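Local coordinates for protein beta-galactoside alpha-2,6-sialyltransferase (Photobacterium sp., PDB 2Z4T) that probably transfers sialic acid from its CMP-linked donor to galactose-containing acceptors such as lactose, forming an alpha-2,6 linkage, at residues K324-N327 / S328-E332; I429-E432 / V433-M436. One frame throughout, in Å; residues are numbered along the deposited sequence.

Contact 1: K324-N327 / S328-E332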
ATOM      1  N   LYS A 324       1.156 -10.366  -9.751  1.00 44.62           N
ATOM      2  CA  LYS A 324       1.665 -11.323 -10.734  1.00 45.52           C
ATOM      3  C   LYS A 324       3.076 -11.767 -10.370  1.00 45.80           C
ATOM      4  O   LYS A 324       3.461 -12.892 -10.688  1.00 46.43           O
ATOM      5  CB  LYS A 324       1.659 -10.700 -12.125  1.00 45.99           C
ATOM      6  CG  LYS A 324       2.424 -11.482 -13.180  1.00 49.02           C
ATOM      7  CD  LYS A 324       2.133 -10.917 -14.580  1.00 55.89           C
ATOM      8  CE  LYS A 324       3.407 -10.835 -15.438  1.00 59.87           C
ATOM      9  NZ  LYS A 324       4.426  -9.860 -14.872  1.00 61.87           N
ATOM     10  N   LYS A 325       3.843 -10.892  -9.721  1.00 44.97           N
ATOM     11  CA  LYS A 325       5.221 -11.214  -9.387  1.00 45.11           C
ATOM     12  C   LYS A 325       5.362 -11.981  -8.074  1.00 44.16           C
ATOM     13  O   LYS A 325       6.442 -12.474  -7.774  1.00 43.86           O
ATOM     14  CB  LYS A 325       6.111  -9.965  -9.365  1.00 45.75           C
ATOM     15  CG  LYS A 325       6.583  -9.495 -10.750  1.00 48.86           C
ATOM     16  CD  LYS A 325       7.425  -8.230 -10.579  1.00 56.63           C
ATOM     17  CE  LYS A 325       8.391  -8.003 -11.758  1.00 60.94           C
ATOM     18  NZ  LYS A 325       7.996  -6.878 -12.665  1.00 63.06           N
ATOM     19  N   PHE A 326       4.279 -12.062  -7.300  1.00 43.17           N
ATOM     20  CA  PHE A 326       4.238 -12.852  -6.076  1.00 42.02           C
ATOM     21  C   PHE A 326       4.298 -14.341  -6.419  1.00 41.46           C
ATOM     22  O   PHE A 326       3.721 -14.767  -7.416  1.00 40.95           O
ATOM     23  CB  PHE A 326       2.909 -12.629  -5.325  1.00 41.69           C
ATOM     24  CG  PHE A 326       2.805 -11.319  -4.584  1.00 42.79           C
ATOM     25  CD1 PHE A 326       3.947 -10.637  -4.138  1.00 42.02           C
ATOM     26  CD2 PHE A 326       1.541 -10.785  -4.290  1.00 40.84           C
ATOM     27  CE1 PHE A 326       3.821  -9.422  -3.446  1.00 43.35           C
ATOM     28  CE2 PHE A 326       1.414  -9.578  -3.597  1.00 41.90           C
ATOM     29  CZ  PHE A 326       2.554  -8.893  -3.177  1.00 41.72           C
ATOM     30  N   ASN A 327       4.952 -15.135  -5.570  1.00 40.72           N
ATOM     31  CA  ASN A 327       4.829 -16.580  -5.656  1.00 40.40           C
ATOM     32  C   ASN A 327       3.444 -16.996  -5.139  1.00 40.39           C
ATOM     33  O   ASN A 327       2.688 -16.163  -4.627  1.00 40.21           O
ATOM     34  CB  ASN A 327       5.971 -17.288  -4.915  1.00 40.31           C
ATOM     35  CG  ASN A 327       5.901 -17.128  -3.410  1.00 40.36           C
ATOM     36  OD1 ASN A 327       4.824 -17.162  -2.802  1.00 40.80           O
ATOM     37  ND2 ASN A 327       7.066 -16.989  -2.790  1.00 41.34           N
ATOM     38  N   SER A 328       3.092 -18.266  -5.276  1.00 40.25           N
ATOM     39  CA  SER A 328       1.694 -18.641  -5.044  1.00 40.47           C
ATOM     40  C   SER A 328       1.273 -18.546  -3.569  1.00 40.32           C
ATOM     41  O   SER A 328       0.101 -18.280  -3.281  1.00 40.18           O
ATOM     42  CB  SER A 328       1.385 -20.011  -5.624  1.00 39.93           C
ATOM     43  OG  SER A 328       2.351 -20.920  -5.156  1.00 41.68           O
ATOM     44  N   LYS A 329       2.216 -18.745  -2.650  1.00 39.82           N
ATOM     45  CA  LYS A 329       1.921 -18.591  -1.235  1.00 40.23           C
ATOM     46  C   LYS A 329       1.644 -17.115  -0.919  1.00 40.74           C
ATOM     47  O   LYS A 329       0.672 -16.792  -0.211  1.00 41.23           O
ATOM     48  CB  LYS A 329       3.070 -19.112  -0.377  1.00 40.37           C
ATOM     49  CG  LYS A 329       3.222 -18.423   0.976  1.00 40.07           C
ATOM     50  CD  LYS A 329       2.152 -18.892   1.942  1.00 41.26           C
ATOM     51  CE  LYS A 329       2.258 -18.143   3.259  1.00 40.66           C
ATOM     52  NZ  LYS A 329       0.976 -18.258   4.009  1.00 38.95           N
ATOM     53  N   GLN A 330       2.492 -16.239  -1.455  1.00 40.21           N
ATOM     54  CA  GLN A 330       2.300 -14.788  -1.377  1.00 40.33           C
ATOM     55  C   GLN A 330       0.946 -14.319  -1.975  1.00 40.35           C
ATOM     56  O   GLN A 330       0.235 -13.500  -1.385  1.00 40.64           O
ATOM     57  CB  GLN A 330       3.483 -14.080  -2.060  1.00 40.20           C
ATOM     58  CG  GLN A 330       4.827 -14.241  -1.318  1.00 39.52           C
ATOM     59  CD  GLN A 330       6.010 -13.649  -2.072  1.00 40.60           C
ATOM     60  OE1 GLN A 330       6.139 -13.803  -3.297  1.00 41.44           O
ATOM     61  NE2 GLN A 330       6.883 -12.960  -1.342  1.00 40.95           N
ATOM     62  N   GLN A 331       0.584 -14.843  -3.137  1.00 39.91           N
ATOM     63  CA  GLN A 331      -0.707 -14.499  -3.732  1.00 40.22           C
ATOM     64  C   GLN A 331      -1.884 -14.870  -2.816  1.00 40.49           C
ATOM     65  O   GLN A 331      -2.835 -14.094  -2.694  1.00 40.51           O
ATOM     66  CB  GLN A 331      -0.879 -15.148  -5.104  1.00 40.08           C
ATOM     67  CG  GLN A 331       0.126 -14.669  -6.138  1.00 39.22           C
ATOM     68  CD  GLN A 331      -0.266 -15.077  -7.564  1.00 40.31           C
ATOM     69  OE1 GLN A 331       0.255 -14.525  -8.539  1.00 40.63           O
ATOM     70  NE2 GLN A 331      -1.202 -16.019  -7.688  1.00 36.31           N
ATOM     71  N   GLU A 332      -1.805 -16.031  -2.158  1.00 40.58           N
ATOM     72  CA  GLU A 332      -2.857 -16.459  -1.238  1.00 40.76           C
ATOM     73  C   GLU A 332      -2.903 -15.582   0.001  1.00 40.80           C
ATOM     74  O   GLU A 332      -3.976 -15.217   0.469  1.00 40.69           O
ATOM     75  CB  GLU A 332      -2.678 -17.916  -0.816  1.00 41.14           C
ATOM     76  CG  GLU A 332      -3.787 -18.463   0.105  1.00 41.86           C
ATOM     77  CD  GLU A 332      -3.335 -19.682   0.890  1.00 44.84           C
ATOM     78  OE1 GLU A 332      -4.045 -20.706   0.880  1.00 46.21           O
ATOM     79  OE2 GLU A 332      -2.247 -19.636   1.501  1.00 47.17           O
TER
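The amides of Asn-327 and Gln-330 lie close to each other with their planes 28° apart, although the two side chains cross at about a right angle. Asn-327 CG sits 3.3 Å from Gln-330 OE1, but no bond joins the two amides; Asn-327 reaches forward and Gln-330 back, each to the other's main-chain N-H. Asn-327 OD1 accepts from Gln-330 N at 2.8 Å in an almost straight bond, the donor tilted a little from the carbonyl plane. In return, Gln-330 OE1 receives Asn-327 N at 2.9 Å, in its carbonyl plane and on a lone pair. With CG between the backbone N and the carbonyl carbon (chi1 69°), the Asn-327 amide is carried forward to the first turn. This reciprocal pair is a capping box, with Asn-327 as N-cap of helix 328-338. The first main-chain helical bond follows, Gln-331 N to Asn-327 O at 2.9 Å.

The third flat group, the Phe-326 ring, meets Gln-330 obliquely, its CG 3.8 Å from Gln-330 CB, while Phe-326 CB packs against Gln-331 CG at 3.5 Å. Phe-326 and Gln-330 are the buried residues here: Phe-326 rests on Met-133 and Ile-136 of helix 126-141, and Gln-330 on Ile-136 and Glu-140. The exposed Lys-329 forms a salt bridge to Glu-163 of helix 158-164. The cap thus marks the turn between helices 322-325 and 328-338.

Contact 2: I429-E432 / V433-M436. With C5P (cytidine-5'-monophosphate), chain C.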
ATOM      1  N   ILE A 429     -12.746  -4.491  -0.765  1.00 40.83           N
ATOM      2  CA  ILE A 429     -11.754  -5.002  -1.703  1.00 39.94           C
ATOM      3  C   ILE A 429     -11.458  -3.921  -2.745  1.00 40.04           C
ATOM      4  O   ILE A 429     -12.351  -3.561  -3.524  1.00 38.93           O
ATOM      5  CB  ILE A 429     -12.264  -6.290  -2.408  1.00 40.02           C
ATOM      6  CG1 ILE A 429     -12.626  -7.364  -1.389  1.00 39.38           C
ATOM      7  CG2 ILE A 429     -11.246  -6.816  -3.403  1.00 38.31           C
ATOM      8  CD1 ILE A 429     -13.544  -8.460  -1.967  1.00 39.55           C
ATOM      9  N   SER A 430     -10.229  -3.387  -2.768  1.00 39.45           N
ATOM     10  CA  SER A 430      -9.869  -2.445  -3.843  1.00 39.13           C
ATOM     11  C   SER A 430     -10.157  -3.076  -5.199  1.00 39.26           C
ATOM     12  O   SER A 430      -9.828  -4.246  -5.434  1.00 39.07           O
ATOM     13  CB  SER A 430      -8.426  -2.010  -3.760  1.00 38.82           C
ATOM     14  OG  SER A 430      -8.355  -0.798  -3.025  1.00 40.11           O
ATOM     15  N   PHE A 431     -10.795  -2.319  -6.081  1.00 38.94           N
ATOM     16  CA  PHE A 431     -11.222  -2.878  -7.341  1.00 39.08           C
ATOM     17  C   PHE A 431     -10.027  -3.316  -8.173  1.00 39.10           C
ATOM     18  O   PHE A 431     -10.122  -4.248  -8.993  1.00 38.26           O
ATOM     19  CB  PHE A 431     -12.090  -1.871  -8.103  1.00 39.62           C
ATOM     20  CG  PHE A 431     -12.730  -2.428  -9.334  1.00 39.20           C
ATOM     21  CD1 PHE A 431     -13.702  -3.414  -9.245  1.00 43.61           C
ATOM     22  CD2 PHE A 431     -12.371  -1.963 -10.582  1.00 40.03           C
ATOM     23  CE1 PHE A 431     -14.325  -3.938 -10.409  1.00 43.26           C
ATOM     24  CE2 PHE A 431     -12.974  -2.447 -11.733  1.00 39.75           C
ATOM     25  CZ  PHE A 431     -13.950  -3.440 -11.656  1.00 41.33           C
ATOM     26  N   GLU A 432      -8.891  -2.657  -7.981  1.00 39.47           N
ATOM     27  CA  GLU A 432      -7.775  -3.071  -8.805  1.00 40.17           C
ATOM     28  C   GLU A 432      -7.242  -4.476  -8.493  1.00 40.21           C
ATOM     29  O   GLU A 432      -6.587  -5.086  -9.340  1.00 40.40           O
ATOM     30  CB  GLU A 432      -6.721  -1.978  -9.103  1.00 40.42           C
ATOM     31  CG  GLU A 432      -6.432  -0.930  -8.089  1.00 41.14           C
ATOM     32  CD  GLU A 432      -7.504   0.098  -7.843  1.00 40.97           C
ATOM     33  OE1 GLU A 432      -7.653   1.083  -8.577  1.00 40.14           O
ATOM     34  OE2 GLU A 432      -8.141  -0.029  -6.803  1.00 42.94           O
ATOM     35  N   VAL A 433      -7.616  -5.055  -7.349  1.00 40.16           N
ATOM     36  CA  VAL A 433      -7.251  -6.438  -7.148  1.00 39.78           C
ATOM     37  C   VAL A 433      -8.010  -7.349  -8.108  1.00 40.40           C
ATOM     38  O   VAL A 433      -7.475  -8.390  -8.535  1.00 40.55           O
ATOM     39  CB  VAL A 433      -7.255  -6.932  -5.661  1.00 40.49           C
ATOM     40  CG1 VAL A 433      -7.143  -5.783  -4.667  1.00 38.88           C
ATOM     41  CG2 VAL A 433      -8.396  -7.847  -5.354  1.00 38.66           C
ATOM     42  N   LEU A 434      -9.218  -6.943  -8.509  1.00 40.37           N
ATOM     43  CA  LEU A 434      -9.925  -7.713  -9.536  1.00 40.69           C
ATOM     44  C   LEU A 434      -9.210  -7.618 -10.876  1.00 40.23           C
ATOM     45  O   LEU A 434      -9.194  -8.578 -11.638  1.00 40.23           O
ATOM     46  CB  LEU A 434     -11.406  -7.327  -9.694  1.00 40.82           C
ATOM     47  CG  LEU A 434     -12.428  -7.323  -8.551  1.00 41.94           C
ATOM     48  CD1 LEU A 434     -13.665  -7.973  -9.062  1.00 42.09           C
ATOM     49  CD2 LEU A 434     -11.986  -7.997  -7.248  1.00 42.66           C
ATOM     50  N   MET A 435      -8.630  -6.462 -11.164  1.00 39.89           N
ATOM     51  CA  MET A 435      -7.801  -6.325 -12.354  1.00 40.24           C
ATOM     52  C   MET A 435      -6.582  -7.243 -12.284  1.00 39.86           C
ATOM     53  O   MET A 435      -6.308  -7.956 -13.239  1.00 40.03           O
ATOM     54  CB  MET A 435      -7.340  -4.887 -12.554  1.00 39.65           C
ATOM     55  CG  MET A 435      -6.588  -4.650 -13.862  1.00 39.27           C
ATOM     56  SD  MET A 435      -5.842  -2.994 -13.881  1.00 42.22           S
ATOM     57  CE  MET A 435      -4.651  -3.204 -12.542  1.00 37.95           C
ATOM     58  N   MET A 436      -5.877  -7.217 -11.152  1.00 39.22           N
ATOM     59  CA  MET A 436      -4.637  -7.972 -10.963  1.00 39.13           C
ATOM     60  C   MET A 436      -4.866  -9.468 -10.930  1.00 39.16           C
ATOM     61  O   MET A 436      -3.961 -10.227 -11.287  1.00 39.20           O
ATOM     62  CB  MET A 436      -3.920  -7.550  -9.679  1.00 38.81           C
ATOM     63  CG  MET A 436      -3.425  -6.106  -9.708  1.00 38.67           C
ATOM     64  SD  MET A 436      -2.299  -5.758  -8.377  1.00 40.75           S
ATOM     65  CE  MET A 436      -3.411  -5.630  -6.979  1.00 39.97           C
TER
HETATM   66  O3P C5P C1427     -13.370   6.466  -5.671  1.00 24.03           O
HETATM   67  P   C5P C1427     -12.014   6.863  -5.221  1.00 26.09           P
HETATM   68  O1P C5P C1427     -12.119   7.314  -3.772  1.00 26.09           O
HETATM   69  O2P C5P C1427     -11.304   7.758  -6.217  1.00 23.00           O
HETATM   70  O5' C5P C1427     -11.156   5.535  -5.263  1.00 25.07           O
HETATM   71  C5' C5P C1427      -9.909   5.417  -4.613  1.00 24.98           C
HETATM   72  C4' C5P C1427      -9.641   3.915  -4.543  1.00 25.11           C
HETATM   73  O4' C5P C1427     -10.666   3.272  -3.773  1.00 24.90           O
HETATM   74  C3' C5P C1427      -9.712   3.219  -5.890  1.00 22.78           C
HETATM   75  O3' C5P C1427      -8.464   3.198  -6.573  1.00 28.64           O
HETATM   76  C2' C5P C1427     -10.065   1.815  -5.487  1.00 23.14           C
HETATM   77  O2' C5P C1427      -8.938   1.166  -4.892  1.00 24.69           O
HETATM   78  C1' C5P C1427     -10.999   1.995  -4.335  1.00 23.28           C
HETATM   79  N1  C5P C1427     -12.384   1.926  -4.794  1.00 23.62           N
HETATM   80  C2  C5P C1427     -12.978   0.651  -5.005  1.00 23.55           C
HETATM   81  N3  C5P C1427     -14.269   0.551  -5.410  1.00 24.70           N
HETATM   82  C4  C5P C1427     -15.015   1.667  -5.632  1.00 24.24           C
HETATM   83  C5  C5P C1427     -14.453   2.946  -5.432  1.00 23.83           C
HETATM   84  C6  C5P C1427     -13.119   3.049  -5.000  1.00 23.37           C
HETATM   85  O2  C5P C1427     -12.331  -0.392  -4.835  1.00 23.77           O
HETATM   86  N4  C5P C1427     -16.305   1.525  -6.026  1.00 23.42           N
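Glu-432 touches Met-435 one turn on, its CB 4.2 Å from Met-435 CE, and its side chain then heads toward the nucleotide. The chain turns about the CB-CG bond (chi2 -70°), bringing CD alongside the ribose of cytidine-5'-monophosphate. At the tip its two oxygens divide the sugar's diol: OE1 accepts from the nucleotide O3' at 3.0 Å, and OE2 faces O2' so closely in the model that the length of that hydrogen bond is doubtful. Ser-430 OG approaches the same O2' at 2.8 Å. Phe-431 N donates to the cytosine O2 at 2.8 Å.

Behind these groups the short helix is held by Val-433 N to Ser-430 O at 3.0 Å, a three-residue step, and by Met-436 N to Glu-432 O at 2.9 Å, a four-residue one. Ile-429 CG2 packs on Val-433 CG2 at 3.6 Å, and the Phe-431 ring leans obliquely on Leu-434; Phe-340 adds to this apolar side through Val-433 and Leu-434. The start of this helix and the residue before it therefore meet both base and sugar: a main-chain N-H donates to the base carbonyl, while a carboxylate facing both ribose hydroxyls is consistent with a preference for a ribonucleotide.

In the fold
Contact 2 is buried and belongs to the nucleotide pocket, whereas contact 1 is only partly buried and lies away from the nucleotide, acceptor and metal sites. Contact 1 is the start of helix 328-338; contact 2 takes in all of the short helix 431-436. Both lean on helix 126-141, where Met-133 touches Phe-326 of the first and Met-436 of the second. Their centres are 15 Å apart, and their nearest atoms, about 5 Å apart, do not touch. The chemistry follows the setting: in contact 1 polar groups find their partners within the chain, while in contact 2 several face the pocket and bind CMP, with apolar packing behind them.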